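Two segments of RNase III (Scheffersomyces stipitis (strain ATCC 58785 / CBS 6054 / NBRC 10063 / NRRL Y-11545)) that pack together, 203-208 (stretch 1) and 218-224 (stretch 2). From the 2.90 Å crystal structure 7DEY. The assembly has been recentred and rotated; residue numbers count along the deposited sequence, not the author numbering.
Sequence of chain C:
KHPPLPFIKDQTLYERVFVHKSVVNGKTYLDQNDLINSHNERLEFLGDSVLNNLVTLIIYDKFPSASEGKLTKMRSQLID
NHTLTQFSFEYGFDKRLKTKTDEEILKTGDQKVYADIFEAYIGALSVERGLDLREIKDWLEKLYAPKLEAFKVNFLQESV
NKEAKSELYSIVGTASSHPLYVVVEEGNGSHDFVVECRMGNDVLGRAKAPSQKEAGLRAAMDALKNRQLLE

Stretch 1 (203-208) VLGRAK
Stretch 2, residues 218-224: RAAMDAL

The contact is a close, small-residue packing of a β-strand against an α-helix, held by van der Waals contacts with no hydrogen bond between the modelled atoms of the two stretches. Strand 203-208 and helix 218-224 run at 133° between their N-to-C directions, their axes approach to 5.9 Å, and together they bury 317 Å². The register pairs Gly205 with Ala223 (CA-CA 4.6 Å) and Arg206 with Ala219 (CA-CA 4.5 Å). Gly205, Ala219 and Ala223 are buried, and the short side chains of the two alanines, Ala223 CB toward the strand and Ala219 CB sideways, suit so close an approach.

Gly205 makes this proximity possible. At phi/psi -171/144, a β-carbon on it would point toward the helix and lie 2.6 Å from Ala219 O and 3.0 Å from Ala223 N, both clashes. Without one, Gly205 O reaches Ala219 CB at 3.5 Å. Most of the strand is extended, with Ala207 at -153/165, but Leu204 departs from this at -60/-31. Its chi1 is m and chi2 t; its CB points sideways and meets Ala223 CB at 4.0 Å, while Leu204 O lies 3.7 Å from Ala223 CA.

Further along, Ala207 points toward the helix, its CB 3.5 Å from both Arg218 C and Arg218 CB and 4.5 Å from Ala219 CB. A methyl fits here against helix backbone. Arg206 and Lys208 direct their CB atoms away; the Arg206 side chain is modelled only to CB.

The helix has phi near -65° and psi between -22° and -44°. Asp222 N donates a hydrogen bond to Arg218 O (3.0 Å) and Leu224 N to Ala220 O (3.1 Å), whereas Ala223 N to Ala219 O is a weak hydrogen bond at 3.4 Å. Arg218 and Asp222 point their CB atoms toward the strand. Arg218 (m, t, t, chi4 -79°) brings its CD within 4.2 Å of Lys208 O. Exposed Asp222 (chi1 t) places OD2 3.6 Å from Arg206 O and 4.1 Å from Gly205 CA.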

# COMPACT_ATOMS: atom_id res chain seq x y z
N VAL C 203 35.73 -0.01 13.11
CA VAL C 203 34.92 -0.48 11.97
C VAL C 203 33.58 0.26 11.96
O VAL C 203 32.59 -0.21 12.51
CB VAL C 203 34.71 -1.99 12.02
N LEU C 204 33.56 1.43 11.28
CA LEU C 204 32.38 2.30 11.33
C LEU C 204 31.13 1.61 10.80
O LEU C 204 30.02 1.93 11.25
CB LEU C 204 32.63 3.58 10.53
CG LEU C 204 33.59 4.63 11.10
CD1 LEU C 204 33.58 5.87 10.23
CD2 LEU C 204 33.25 4.98 12.53
N GLY C 205 31.28 0.68 9.85
CA GLY C 205 30.17 -0.10 9.32
C GLY C 205 30.59 -1.23 8.40
O GLY C 205 31.56 -1.10 7.64
N ARG C 206 29.89 -2.37 8.46
CA ARG C 206 30.17 -3.50 7.59
C ARG C 206 28.89 -3.96 6.90
O ARG C 206 27.81 -3.89 7.48
CB ARG C 206 30.81 -4.67 8.36
N ALA C 207 29.04 -4.44 5.66
CA ALA C 207 27.89 -4.86 4.87
C ALA C 207 28.32 -5.93 3.87
O ALA C 207 29.51 -6.12 3.60
CB ALA C 207 27.26 -3.67 4.14
N LYS C 208 27.33 -6.63 3.30
CA LYS C 208 27.58 -7.69 2.33
C LYS C 208 26.79 -7.44 1.05
O LYS C 208 25.61 -7.08 1.09
CB LYS C 208 27.24 -9.08 2.88
CG LYS C 208 25.80 -9.32 3.28
CD LYS C 208 25.75 -10.22 4.52
CE LYS C 208 24.34 -10.41 5.02
NZ LYS C 208 23.54 -9.18 4.75
N ARG C 218 27.64 -0.03 0.61
CA ARG C 218 26.72 -0.41 1.68
C ARG C 218 27.40 -0.36 3.04
O ARG C 218 26.75 -0.08 4.05
CB ARG C 218 26.14 -1.80 1.40
CG ARG C 218 25.11 -1.84 0.26
CD ARG C 218 24.44 -3.19 0.10
NE ARG C 218 23.68 -3.25 -1.15
CZ ARG C 218 22.47 -2.71 -1.33
NH1 ARG C 218 21.86 -2.06 -0.35
NH2 ARG C 218 21.87 -2.81 -2.51
N ALA C 219 28.71 -0.60 3.09
CA ALA C 219 29.41 -0.44 4.36
C ALA C 219 29.44 1.02 4.78
O ALA C 219 29.37 1.31 5.97
CB ALA C 219 30.83 -1.00 4.25
N ALA C 220 29.51 1.94 3.81
CA ALA C 220 29.39 3.36 4.15
C ALA C 220 27.96 3.71 4.54
O ALA C 220 27.75 4.48 5.49
CB ALA C 220 29.85 4.21 2.97
N MET C 221 26.98 3.14 3.84
CA MET C 221 25.57 3.39 4.13
C MET C 221 25.21 3.00 5.56
O MET C 221 24.45 3.71 6.23
CB MET C 221 24.70 2.62 3.14
CG MET C 221 24.13 3.46 2.02
SD MET C 221 22.95 2.50 1.05
CE MET C 221 24.07 1.45 0.15
N ASP C 222 25.73 1.87 6.04
CA ASP C 222 25.49 1.48 7.42
C ASP C 222 26.14 2.46 8.40
O ASP C 222 25.59 2.71 9.49
CB ASP C 222 26.01 0.07 7.67
CG ASP C 222 25.52 -0.50 8.98
OD1 ASP C 222 24.41 -0.10 9.43
OD2 ASP C 222 26.24 -1.36 9.56
N ALA C 223 27.30 3.02 8.04
CA ALA C 223 27.97 3.96 8.94
C ALA C 223 27.15 5.23 9.14
O ALA C 223 27.01 5.71 10.28
CB ALA C 223 29.36 4.29 8.38
N LEU C 224 26.58 5.77 8.05
CA LEU C 224 25.78 6.99 8.10
C LEU C 224 24.47 6.84 8.87
O LEU C 224 23.90 7.85 9.30
CB LEU C 224 25.46 7.46 6.68
CG LEU C 224 26.72 7.77 5.89
CD1 LEU C 224 26.50 7.56 4.41
CD2 LEU C 224 27.16 9.20 6.21